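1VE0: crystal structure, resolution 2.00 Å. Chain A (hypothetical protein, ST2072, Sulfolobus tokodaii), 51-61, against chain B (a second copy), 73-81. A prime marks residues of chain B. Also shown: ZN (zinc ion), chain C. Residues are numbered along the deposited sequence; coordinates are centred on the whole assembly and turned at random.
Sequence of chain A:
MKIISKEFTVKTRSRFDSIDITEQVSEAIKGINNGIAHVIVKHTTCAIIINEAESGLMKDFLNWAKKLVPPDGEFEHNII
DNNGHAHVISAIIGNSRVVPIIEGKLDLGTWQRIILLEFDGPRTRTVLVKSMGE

Chain A (51-61) NEAESGLMKDF
Chain B 73-81: GEFEHNIID

Two copies of one protein meet here, burying 435 Å² between the two stretches. Chain A is loop through Glu54, extended at Glu52 (-85/131) and Glu54 (-69/145) but not at Ala53 (-93/40), and then enters a helix, with Leu57 to Phe61 at helical phi/psi near -60/-40, Lys59 at -84/-45 and Met58 at -60/-27. Chain B is extended at Glu74′ and Phe75′ (-137/123), then turns through a 3-10 segment at 77′-79′. The register is set by Gly56 CA, 4.5 Å from Glu76′ CA, and by Asp60 CA, 6.0 Å from Phe75′ CA.

Asp60 (chi1 m, -69°) satisfies the start of the chain B turn. Glu76′ N donates to Asp60 OD2 at 2.8 Å, and His77′ N donates to Asp60 OD1 at 3.0 Å. One carboxylate therefore takes two successive backbone NH groups. The next amide, Asn78′ N, is satisfied within its own chain, by Phe75′ O at 3.1 Å. The edge of the Phe75′ ring faces Asp60 CG.

Glu54 caps the chain A helix. Its chi1 is t and its chi2 is -94°. Gly56 N donates to Glu54 OE1 at 2.8 Å, and Leu57 N donates to Glu54 OE2 at 3.0 Å. The same carboxylate reaches across the contact: His77′ ND1 donates to Glu54 OE2 at 2.8 Å, with an angle of 165°. Water 2 donates to Glu54 OE1 (2.7 Å from its O) and to Glu76′ O (2.8 Å from its O), bridging the chains. Further along the helix, Lys59 N and Asp60 N both donate to Gly56 O at 2.9 Å.

His77′ has chi1 t and chi2 69°. With ND1 bonded to Glu54, its NE2 is free to bind zinc, at 2.2 Å from ZN. Water 1 is also a ligand, its O 2.1 Å from ZN, and it donates to Glu52 OE2 at 2.7 Å from its O. Two more ligand atoms come from elsewhere in the structure. Glu52 is extended, with chi1 and chi2 both t. Leu57 CD2 lies over one face of the imidazole, 4.3 Å from the centroid of the His77′ ring, a CH-pi contact.

Gly56 allows the close approach of the backbones. Its CA is 3.6 Å from Glu76′ CB. An ideal CB on Gly56 would lie 2.8 Å from Glu76′ C and 3.0 Å from His77′ N, both clashes.

Lys59 (m, t, t, p) forms a long salt bridge, NZ to Glu76′ OE2 at 3.9 Å. Ile80′ (m, t) brings its CD1 to 3.2 Å from Glu54 OE1.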

# COMPACT_ATOMS: atom_id res chain seq x y z
N ASN A 51 5.52 -0.59 -10.99
CA ASN A 51 5.71 0.60 -11.79
C ASN A 51 6.56 0.35 -13.04
O ASN A 51 6.79 -0.79 -13.41
CB ASN A 51 6.31 1.72 -10.93
CG ASN A 51 5.76 3.08 -11.30
OD1 ASN A 51 6.26 3.73 -12.21
ND2 ASN A 51 4.70 3.51 -10.60
N GLU A 52 7.04 1.41 -13.68
CA GLU A 52 7.82 1.21 -14.90
C GLU A 52 9.29 0.95 -14.60
O GLU A 52 9.92 1.67 -13.83
CB GLU A 52 7.66 2.42 -15.84
CG GLU A 52 8.31 2.22 -17.20
CD GLU A 52 8.16 3.41 -18.14
OE1 GLU A 52 8.79 3.41 -19.21
OE2 GLU A 52 7.41 4.35 -17.80
N ALA A 53 9.83 -0.09 -15.22
CA ALA A 53 11.22 -0.43 -14.98
C ALA A 53 12.16 0.21 -16.01
O ALA A 53 13.10 -0.42 -16.48
CB ALA A 53 11.39 -1.94 -15.01
N GLU A 54 11.90 1.47 -16.36
CA GLU A 54 12.78 2.13 -17.31
C GLU A 54 14.11 2.37 -16.58
O GLU A 54 14.14 2.61 -15.37
CB GLU A 54 12.18 3.46 -17.77
CG GLU A 54 13.05 4.18 -18.81
CD GLU A 54 13.99 5.19 -18.19
OE1 GLU A 54 15.12 5.35 -18.71
OE2 GLU A 54 13.59 5.83 -17.19
N SER A 55 15.21 2.28 -17.32
CA SER A 55 16.54 2.45 -16.73
C SER A 55 16.72 3.63 -15.77
O SER A 55 17.19 3.45 -14.65
CB SER A 55 17.59 2.55 -17.84
OG SER A 55 18.85 2.81 -17.26
N GLY A 56 16.37 4.84 -16.22
CA GLY A 56 16.53 6.01 -15.38
C GLY A 56 15.66 5.97 -14.14
O GLY A 56 16.11 6.26 -13.02
N LEU A 57 14.40 5.58 -14.34
CA LEU A 57 13.43 5.50 -13.27
C LEU A 57 13.88 4.49 -12.20
O LEU A 57 13.67 4.69 -11.01
CB LEU A 57 12.08 5.10 -13.88
CG LEU A 57 10.77 5.58 -13.27
CD1 LEU A 57 10.78 7.09 -13.05
CD2 LEU A 57 9.63 5.17 -14.21
N MSE A 58 14.52 3.40 -12.62
CA MSE A 58 14.98 2.40 -11.67
C MSE A 58 15.97 3.05 -10.70
O MSE A 58 16.11 2.61 -9.56
CB MSE A 58 15.60 1.22 -12.40
CG MSE A 58 14.58 0.33 -13.10
SE MSE A 58 13.36 -0.53 -11.82
CE MSE A 58 14.40 -2.16 -11.58
N LYS A 59 16.65 4.10 -11.15
CA LYS A 59 17.58 4.83 -10.30
C LYS A 59 16.80 5.85 -9.47
O LYS A 59 17.02 6.00 -8.27
CB LYS A 59 18.63 5.58 -11.14
CG LYS A 59 19.64 4.71 -11.87
CD LYS A 59 20.66 5.62 -12.56
CE LYS A 59 21.75 4.86 -13.27
NZ LYS A 59 21.30 4.27 -14.56
N ASP A 60 15.88 6.57 -10.12
CA ASP A 60 15.04 7.57 -9.46
C ASP A 60 14.32 7.06 -8.21
O ASP A 60 14.27 7.76 -7.19
CB ASP A 60 13.98 8.10 -10.44
CG ASP A 60 14.57 8.94 -11.57
OD1 ASP A 60 13.92 9.03 -12.64
OD2 ASP A 60 15.66 9.51 -11.38
N PHE A 61 13.75 5.85 -8.26
CA PHE A 61 13.04 5.33 -7.10
C PHE A 61 13.95 5.32 -5.88
O PHE A 61 13.55 5.72 -4.79
CB PHE A 61 12.52 3.90 -7.33
CG PHE A 61 11.49 3.78 -8.42
CD1 PHE A 61 10.39 4.65 -8.47
CD2 PHE A 61 11.63 2.83 -9.43
CE1 PHE A 61 9.46 4.57 -9.50
CE2 PHE A 61 10.70 2.74 -10.47
CZ PHE A 61 9.61 3.62 -10.50
N GLY B 73 11.76 18.53 -9.99
CA GLY B 73 12.92 17.86 -9.43
C GLY B 73 13.77 17.16 -10.47
O GLY B 73 13.43 17.11 -11.65
N GLU B 74 14.89 16.62 -10.02
CA GLU B 74 15.83 15.91 -10.87
C GLU B 74 15.42 14.44 -11.02
O GLU B 74 15.35 13.72 -10.03
CB GLU B 74 17.24 16.01 -10.27
CG GLU B 74 18.28 15.16 -10.97
CD GLU B 74 19.65 15.26 -10.31
OE1 GLU B 74 20.58 14.54 -10.75
OE2 GLU B 74 19.79 16.06 -9.35
N PHE B 75 15.15 14.02 -12.25
CA PHE B 75 14.74 12.65 -12.55
C PHE B 75 15.45 12.13 -13.80
O PHE B 75 15.35 12.73 -14.88
CB PHE B 75 13.22 12.58 -12.80
CG PHE B 75 12.39 13.02 -11.63
CD1 PHE B 75 12.17 12.16 -10.55
CD2 PHE B 75 11.84 14.29 -11.59
CE1 PHE B 75 11.42 12.56 -9.45
CE2 PHE B 75 11.08 14.71 -10.49
CZ PHE B 75 10.87 13.84 -9.42
N GLU B 76 16.17 11.02 -13.68
CA GLU B 76 16.86 10.47 -14.84
C GLU B 76 15.87 10.04 -15.91
O GLU B 76 16.19 10.01 -17.11
CB GLU B 76 17.72 9.28 -14.43
CG GLU B 76 18.83 9.67 -13.48
CD GLU B 76 20.11 8.90 -13.74
OE1 GLU B 76 21.13 9.20 -13.07
OE2 GLU B 76 20.09 7.99 -14.60
N HIS B 77 14.66 9.73 -15.48
CA HIS B 77 13.62 9.30 -16.40
C HIS B 77 13.22 10.42 -17.35
O HIS B 77 12.86 10.17 -18.50
CB HIS B 77 12.37 8.87 -15.63
CG HIS B 77 11.23 8.48 -16.50
ND1 HIS B 77 11.24 7.34 -17.27
CD2 HIS B 77 10.04 9.08 -16.73
CE1 HIS B 77 10.10 7.26 -17.95
NE2 HIS B 77 9.36 8.30 -17.64
N ASN B 78 13.30 11.66 -16.87
CA ASN B 78 12.90 12.81 -17.68
C ASN B 78 13.69 13.02 -18.96
O ASN B 78 13.39 13.92 -19.74
CB ASN B 78 12.85 14.07 -16.82
CG ASN B 78 11.66 14.07 -15.85
OD1 ASN B 78 11.02 13.04 -15.65
ND2 ASN B 78 11.36 15.22 -15.27
N ILE B 79 14.70 12.17 -19.18
CA ILE B 79 15.50 12.22 -20.40
C ILE B 79 14.59 11.67 -21.50
O ILE B 79 14.70 12.04 -22.66
CB ILE B 79 16.74 11.30 -20.29
CG1 ILE B 79 17.80 11.95 -19.40
CG2 ILE B 79 17.30 11.01 -21.68
CD1 ILE B 79 18.98 11.04 -19.10
N ILE B 80 13.68 10.78 -21.10
CA ILE B 80 12.75 10.16 -22.03
C ILE B 80 11.36 10.78 -22.02
O ILE B 80 10.74 10.95 -23.06
CB ILE B 80 12.57 8.66 -21.70
CG1 ILE B 80 13.92 7.94 -21.78
CG2 ILE B 80 11.56 8.03 -22.66
CD1 ILE B 80 13.84 6.47 -21.46
N ASP B 81 10.88 11.13 -20.83
CA ASP B 81 9.55 11.70 -20.65
C ASP B 81 9.59 12.50 -19.34
O ASP B 81 10.20 12.06 -18.38
CB ASP B 81 8.54 10.56 -20.57
CG ASP B 81 7.11 11.03 -20.45
OD1 ASP B 81 6.20 10.17 -20.51
OD2 ASP B 81 6.89 12.25 -20.30
ZN ZN C . 7.23 8.04 -17.91
O HOH W 1 6.89 6.49 -19.32
O HOH W 2 16.46 7.74 -18.75